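Local coordinates for protein putative invasin (PDB 5N40) that probably acts as an adhesin of Yersinia pseudotuberculosis in attachment to host cells, with immunoglobulin-like domains and a C-type lectin-like adhesion domain, at residues V110-D113 with N114-K117; N292-L296 with N297-T301. The protein carries 1 engineered substitution. All coordinates share one frame; numbering follows the deposited sequence.

Both are local contacts between adjoining segments of the chain, and each shows how a chain reversal or jog is fixed by a few side-chain and backbone bonds. Contact 1 (110-113 with 114-117) lies in the immunoglobulin-like part, where the chain leaves one sheet for another. Contact 2 (292-296 with 297-301) sits in the C-type lectin-like adhesion domain, between two helices. Contact 1 precedes contact 2 along the chain; their centres are 31 Å apart and their nearest atoms about 14 Å, so they do not touch. One secures a switch between sheets through a salt bridge and an Asx turn, the other a helix-to-helix turn through a doubly bonded carbonyl.

Contact 1 of 2, residues V110-D113 with N114-K117; sequences VLTD and NARK
Asp113 and Lys117, four residues apart, join across the bend through a salt bridge in which Lys117 NZ lies 2.7 Å from Asp113 OD2. The ammonium comes in on the syn side of that oxygen, 20° out of the carboxylate plane, and the two side chains cross at about a right angle. Lys117 reaches it with a chain that is extended beyond CG. The other oxygen, Asp113 OD1, turns to the backbone of the next residue and takes a weak, bent bond from Asn114 N at 2.9 Å. A chi1 of 65°, which sets Asp113 CG between the backbone N and the carbonyl carbon, brings the carboxylate close enough for this. Next to the acid, Thr112 OG1 makes a van der Waals contact across the bend with Ala115, 3.7 Å from its CA and 3.9 Å from its CB.

The bend itself is a strand switch within an immunoglobulin-like domain: strand 106-112 edges one sheet, and strand 116-118 edges the other. An Asx turn shapes the second half, with Arg116 N donating to Asn114 OD1 over 3.0 Å in an almost straight bond of 172°. Asn114 CG lies anti to the backbone N, which swings the side-chain oxygen forward along the chain. A water loosely spans the outside of the turn, with weak bonds to Asp113 O and Asn114 ND2.

Farther out, Ser124 N also donates to Asp113 OD1, and Lys117 NZ has a second acceptor in Ala122 O, so both ends of the salt bridge are tied to the following part of the chain. Arg116 points its CB away from the bend; its guanidinium pairs with Asp223 through NH2 and bonds Asn217 OD1 through NE.

Contact 2 of 2, residues N292-L296 with N297-T301; sequences NLYPL and NQIQT
The Tyr294 ring meets Ile299 obliquely: Ile299 CD1 lies 4.0 Å from ring atom CD2 and 3.8 Å from Tyr294 CB, and the two side chains cross at about a right angle. The second flat group, the Gln298 amide, has its NE2 beside the Pro295 ring, 3.4 Å from CD, and the proline ring and the glutamine chain run alongside each other. Pro295 to Gln298 form a type I' beta turn, which carries the chain from helix 284-293 to the short helix 298-301 in the C-type lectin-like adhesion domain. Pro295 O lies nearly in the plane of the Gln298 amide, only 5° out of it. Leu237 of strand 236-239 also touches the tyrosine.

Positive phi angles at Leu296 (60°) and Asn297 belong to this turn type. Its closing bond runs from Gln298 N to Pro295 O, at 2.9 Å. The same oxygen accepts from Gln298 NE2 at 3.0 Å, so one residue grips it with both backbone and side chain. The two donors come from opposite faces, each standing off the plane of the carbonyl rather than in it. Placing CG anti to the carbonyl carbon, with an extended chain after it, lets the glutamine amide fold back over the turn.

Asn297 occupies the N-cap position without a capping bond from its side chain. Its OD1 instead bonds Thr307 OG1, while Asn297 O accepts from the backbone N atoms of both Gln300 and Thr301. At the second residue of the turn, Leu296 N is hydrogen-bonded to Tyr291 OH. A water links the turn to the short helix, donating to Leu296 O at 2.6 Å and hydrogen-bonded to Thr301 OG1. Asn297 ND2 donates to Gln300 OE1, meeting it from above the carbonyl plane at 3.1 Å.

Contact 1 of 2, residues V110-D113 with N114-K117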
ATOM      1  N   VAL A 110      10.359  -5.560   3.396  1.00 10.32           N
ATOM      2  CA  VAL A 110       8.944  -5.459   3.049  1.00 10.76           C
ATOM      3  C   VAL A 110       8.537  -6.730   2.325  1.00 13.67           C
ATOM      4  O   VAL A 110       9.110  -7.065   1.282  1.00 16.11           O
ATOM      5  CB  VAL A 110       8.648  -4.224   2.184  1.00 15.15           C
ATOM      6  CG1 VAL A 110       7.149  -4.077   1.960  1.00 15.75           C
ATOM      7  CG2 VAL A 110       9.200  -2.977   2.847  1.00 15.11           C
ATOM      8  N   LEU A 111       7.541  -7.421   2.877  1.00 12.57           N
ATOM      9  CA  LEU A 111       7.025  -8.680   2.360  1.00 10.81           C
ATOM     10  C   LEU A 111       5.549  -8.520   2.027  1.00 13.03           C
ATOM     11  O   LEU A 111       4.795  -7.901   2.785  1.00 17.74           O
ATOM     12  CB  LEU A 111       7.193  -9.801   3.390  1.00 14.05           C
ATOM     13  CG  LEU A 111       8.616 -10.070   3.883  1.00 13.41           C
ATOM     14  CD1 LEU A 111       8.639 -11.168   4.927  1.00 18.19           C
ATOM     15  CD2 LEU A 111       9.537 -10.419   2.728  1.00 18.08           C
ATOM     16  N   THR A 112       5.129  -9.088   0.902  1.00 14.06           N
ATOM     17  CA  THR A 112       3.713  -9.186   0.577  1.00 10.93           C
ATOM     18  C   THR A 112       3.346 -10.654   0.436  1.00 15.24           C
ATOM     19  O   THR A 112       4.145 -11.450  -0.069  1.00 14.35           O
ATOM     20  CB  THR A 112       3.373  -8.440  -0.714  1.00 14.95           C
ATOM     21  OG1 THR A 112       4.214  -8.909  -1.770  1.00 14.58           O
ATOM     22  CG2 THR A 112       3.561  -6.928  -0.529  1.00 13.97           C
ATOM     23  N   ASP A 113       2.142 -11.020   0.886  1.00 13.60           N
ATOM     24  CA  ASP A 113       1.756 -12.430   0.805  1.00 14.57           C
ATOM     25  C   ASP A 113       1.686 -12.884  -0.650  1.00 17.09           C
ATOM     26  O   ASP A 113       2.152 -13.979  -0.989  1.00 17.69           O
ATOM     27  CB  ASP A 113       0.438 -12.686   1.554  1.00 13.68           C
ATOM     28  CG  ASP A 113      -0.766 -11.974   0.949  1.00 19.49           C
ATOM     29  OD1 ASP A 113      -0.630 -10.870   0.391  1.00 14.86           O
ATOM     30  OD2 ASP A 113      -1.883 -12.531   1.060  1.00 22.04           O
ATOM     31  N   ASN A 114       1.126 -12.051  -1.524  1.00 13.28           N
ATOM     32  CA  ASN A 114       1.273 -12.214  -2.966  1.00 13.85           C
ATOM     33  C   ASN A 114       1.277 -10.822  -3.568  1.00 17.45           C
ATOM     34  O   ASN A 114       0.436  -9.992  -3.210  1.00 17.59           O
ATOM     35  CB  ASN A 114       0.148 -13.066  -3.569  1.00 19.79           C
ATOM     36  CG  ASN A 114       0.433 -13.477  -5.011  1.00 18.32           C
ATOM     37  OD1 ASN A 114       0.885 -12.674  -5.829  1.00 17.31           O
ATOM     38  ND2 ASN A 114       0.180 -14.745  -5.318  1.00 30.54           N
ATOM     39  N   ALA A 115       2.216 -10.571  -4.478  1.00 14.97           N
ATOM     40  CA  ALA A 115       2.416  -9.221  -4.988  1.00 12.80           C
ATOM     41  C   ALA A 115       1.374  -8.816  -6.016  1.00 15.17           C
ATOM     42  O   ALA A 115       1.271  -7.624  -6.319  1.00 13.53           O
ATOM     43  CB  ALA A 115       3.808  -9.079  -5.604  1.00 15.00           C
ATOM     44  N   ARG A 116       0.603  -9.765  -6.548  1.00 12.91           N
ATOM     45  CA  ARG A 116      -0.370  -9.475  -7.596  1.00 15.16           C
ATOM     46  C   ARG A 116      -1.671 -10.185  -7.273  1.00 16.00           C
ATOM     47  O   ARG A 116      -1.701 -11.415  -7.174  1.00 17.55           O
ATOM     48  CB  ARG A 116       0.148  -9.911  -8.968  1.00 14.26           C
ATOM     49  CG  ARG A 116      -0.853  -9.668 -10.090  1.00 15.11           C
ATOM     50  CD  ARG A 116      -0.316 -10.080 -11.440  1.00 16.99           C
ATOM     51  NE  ARG A 116      -1.350  -9.904 -12.447  1.00 14.72           N
ATOM     52  CZ  ARG A 116      -1.387 -10.528 -13.620  1.00 18.37           C
ATOM     53  NH1 ARG A 116      -0.437 -11.397 -13.951  1.00 17.38           N
ATOM     54  NH2 ARG A 116      -2.389 -10.291 -14.451  1.00 16.27           N
ATOM     55  N   LYS A 117      -2.741  -9.411  -7.117  1.00 14.52           N
ATOM     56  CA  LYS A 117      -4.064  -9.962  -6.880  1.00 11.89           C
ATOM     57  C   LYS A 117      -5.050  -9.209  -7.764  1.00 10.56           C
ATOM     58  O   LYS A 117      -4.658  -8.396  -8.608  1.00 13.19           O
ATOM     59  CB  LYS A 117      -4.440  -9.885  -5.393  1.00 10.99           C
ATOM     60  CG  LYS A 117      -3.527 -10.678  -4.460  1.00 15.20           C
ATOM     61  CD  LYS A 117      -4.126 -10.772  -3.050  1.00 13.02           C
ATOM     62  CE  LYS A 117      -3.197 -11.511  -2.076  1.00 14.20           C
ATOM     63  NZ  LYS A 117      -3.799 -11.738  -0.716  1.00 17.87           N
TER
HETATM   64  O   HOH W   1       0.708 -16.654  -2.483  1.00 33.61           O

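Contact 2 of 2, residues N292-L296 with N297-T301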
ATOM      1  N   ASN A 292     -27.977 -13.913 -20.647  1.00 16.17           N
ATOM      2  CA  ASN A 292     -28.926 -14.137 -19.559  1.00 19.15           C
ATOM      3  C   ASN A 292     -28.231 -14.591 -18.282  1.00 18.35           C
ATOM      4  O   ASN A 292     -28.749 -14.368 -17.180  1.00 19.31           O
ATOM      5  CB  ASN A 292     -29.972 -15.167 -19.988  1.00 18.05           C
ATOM      6  CG  ASN A 292     -30.964 -14.608 -20.990  1.00 25.57           C
ATOM      7  OD1 ASN A 292     -31.223 -13.404 -21.024  1.00 22.43           O
ATOM      8  ND2 ASN A 292     -31.535 -15.485 -21.804  1.00 24.82           N
ATOM      9  N   LEU A 293     -27.073 -15.241 -18.403  1.00 18.89           N
ATOM     10  CA  LEU A 293     -26.307 -15.622 -17.226  1.00 19.02           C
ATOM     11  C   LEU A 293     -25.658 -14.405 -16.574  1.00 18.61           C
ATOM     12  O   LEU A 293     -25.570 -14.327 -15.342  1.00 19.71           O
ATOM     13  CB  LEU A 293     -25.250 -16.653 -17.622  1.00 25.55           C
ATOM     14  CG  LEU A 293     -24.978 -17.829 -16.691  1.00 32.72           C
ATOM     15  CD1 LEU A 293     -26.239 -18.633 -16.437  1.00 31.29           C
ATOM     16  CD2 LEU A 293     -23.910 -18.716 -17.309  1.00 31.74           C
ATOM     17  N   TYR A 294     -25.212 -13.442 -17.382  1.00 15.98           N
ATOM     18  CA  TYR A 294     -24.541 -12.231 -16.903  1.00 14.79           C
ATOM     19  C   TYR A 294     -25.224 -11.009 -17.507  1.00 16.87           C
ATOM     20  O   TYR A 294     -24.659 -10.335 -18.379  1.00 17.32           O
ATOM     21  CB  TYR A 294     -23.056 -12.251 -17.272  1.00 15.91           C
ATOM     22  CG  TYR A 294     -22.341 -13.517 -16.861  1.00 15.69           C
ATOM     23  CD1 TYR A 294     -21.880 -13.687 -15.564  1.00 19.70           C
ATOM     24  CD2 TYR A 294     -22.133 -14.547 -17.772  1.00 16.54           C
ATOM     25  CE1 TYR A 294     -21.225 -14.855 -15.185  1.00 20.26           C
ATOM     26  CE2 TYR A 294     -21.484 -15.709 -17.404  1.00 23.01           C
ATOM     27  CZ  TYR A 294     -21.034 -15.861 -16.112  1.00 22.03           C
ATOM     28  OH  TYR A 294     -20.385 -17.030 -15.760  1.00 21.22           O
ATOM     29  N   PRO A 295     -26.440 -10.692 -17.069  1.00 17.76           N
ATOM     30  CA  PRO A 295     -27.252  -9.678 -17.752  1.00 18.14           C
ATOM     31  C   PRO A 295     -26.874  -8.266 -17.313  1.00 16.68           C
ATOM     32  O   PRO A 295     -26.024  -8.063 -16.448  1.00 16.93           O
ATOM     33  CB  PRO A 295     -28.672 -10.046 -17.321  1.00 18.36           C
ATOM     34  CG  PRO A 295     -28.501 -10.562 -15.933  1.00 18.39           C
ATOM     35  CD  PRO A 295     -27.146 -11.259 -15.904  1.00 17.77           C
ATOM     36  N   LEU A 296     -27.522  -7.276 -17.936  1.00 17.24           N
ATOM     37  CA  LEU A 296     -27.398  -5.877 -17.508  1.00 16.47           C
ATOM     38  C   LEU A 296     -25.948  -5.395 -17.584  1.00 17.01           C
ATOM     39  O   LEU A 296     -25.476  -4.646 -16.726  1.00 20.86           O
ATOM     40  CB  LEU A 296     -27.952  -5.694 -16.093  1.00 16.00           C
ATOM     41  CG  LEU A 296     -29.269  -6.411 -15.803  1.00 16.81           C
ATOM     42  CD1 LEU A 296     -29.630  -6.251 -14.351  1.00 18.46           C
ATOM     43  CD2 LEU A 296     -30.395  -5.904 -16.704  1.00 17.20           C
ATOM     44  N   ASN A 297     -25.249  -5.818 -18.638  1.00 17.34           N
ATOM     45  CA  ASN A 297     -23.847  -5.497 -18.906  1.00 18.28           C
ATOM     46  C   ASN A 297     -22.883  -6.160 -17.931  1.00 20.99           C
ATOM     47  O   ASN A 297     -21.719  -5.736 -17.815  1.00 17.55           O
ATOM     48  CB  ASN A 297     -23.597  -3.988 -18.917  1.00 24.56           C
ATOM     49  CG  ASN A 297     -22.395  -3.621 -19.752  1.00 24.01           C
ATOM     50  OD1 ASN A 297     -22.105  -4.282 -20.747  1.00 19.00           O
ATOM     51  ND2 ASN A 297     -21.678  -2.578 -19.348  1.00 23.60           N
ATOM     52  N   GLN A 298     -23.321  -7.201 -17.227  1.00 18.28           N
ATOM     53  CA  GLN A 298     -22.393  -7.958 -16.402  1.00 18.64           C
ATOM     54  C   GLN A 298     -21.453  -8.820 -17.236  1.00 14.65           C
ATOM     55  O   GLN A 298     -20.465  -9.327 -16.697  1.00 17.02           O
ATOM     56  CB  GLN A 298     -23.176  -8.793 -15.383  1.00 18.36           C
ATOM     57  CG  GLN A 298     -23.740  -7.919 -14.258  1.00 17.80           C
ATOM     58  CD  GLN A 298     -24.563  -8.668 -13.240  1.00 21.55           C
ATOM     59  OE1 GLN A 298     -24.159  -8.811 -12.084  1.00 25.91           O
ATOM     60  NE2 GLN A 298     -25.742  -9.123 -13.650  1.00 20.13           N
ATOM     61  N   ILE A 299     -21.698  -8.959 -18.540  1.00 17.45           N
ATOM     62  CA  ILE A 299     -20.660  -9.499 -19.410  1.00 15.39           C
ATOM     63  C   ILE A 299     -19.398  -8.661 -19.271  1.00 12.23           C
ATOM     64  O   ILE A 299     -18.281  -9.191 -19.320  1.00 15.23           O
ATOM     65  CB  ILE A 299     -21.160  -9.563 -20.866  1.00 14.20           C
ATOM     66  CG1 ILE A 299     -22.225 -10.669 -21.019  1.00 18.43           C
ATOM     67  CG2 ILE A 299     -20.014  -9.799 -21.841  1.00 13.48           C
ATOM     68  CD1 ILE A 299     -21.693 -12.083 -20.847  1.00 15.50           C
ATOM     69  N   GLN A 300     -19.553  -7.355 -19.053  1.00 16.44           N
ATOM     70  CA  GLN A 300     -18.424  -6.466 -18.801  1.00 15.37           C
ATOM     71  C   GLN A 300     -18.063  -6.381 -17.318  1.00 16.81           C
ATOM     72  O   GLN A 300     -16.887  -6.521 -16.954  1.00 17.88           O
ATOM     73  CB  GLN A 300     -18.731  -5.066 -19.349  1.00 16.57           C
ATOM     74  CG  GLN A 300     -17.555  -4.079 -19.229  1.00 18.30           C
ATOM     75  CD  GLN A 300     -17.995  -2.623 -19.310  1.00 29.82           C
ATOM     76  OE1 GLN A 300     -18.688  -2.219 -20.241  1.00 27.88           O
ATOM     77  NE2 GLN A 300     -17.589  -1.828 -18.327  1.00 34.85           N
ATOM     78  N   THR A 301     -19.042  -6.136 -16.444  1.00 17.28           N
ATOM     79  CA  THR A 301     -18.717  -5.812 -15.059  1.00 21.17           C
ATOM     80  C   THR A 301     -18.434  -7.041 -14.192  1.00 20.74           C
ATOM     81  O   THR A 301     -17.855  -6.895 -13.114  1.00 19.74           O
ATOM     82  CB  THR A 301     -19.838  -4.966 -14.440  1.00 22.88           C
ATOM     83  OG1 THR A 301     -21.109  -5.600 -14.639  1.00 21.79           O
ATOM     84  CG2 THR A 301     -19.868  -3.588 -15.082  1.00 25.57           C
TER
HETATM   85  O   HOH W   2     -23.278  -3.901 -15.593  1.00 21.23           O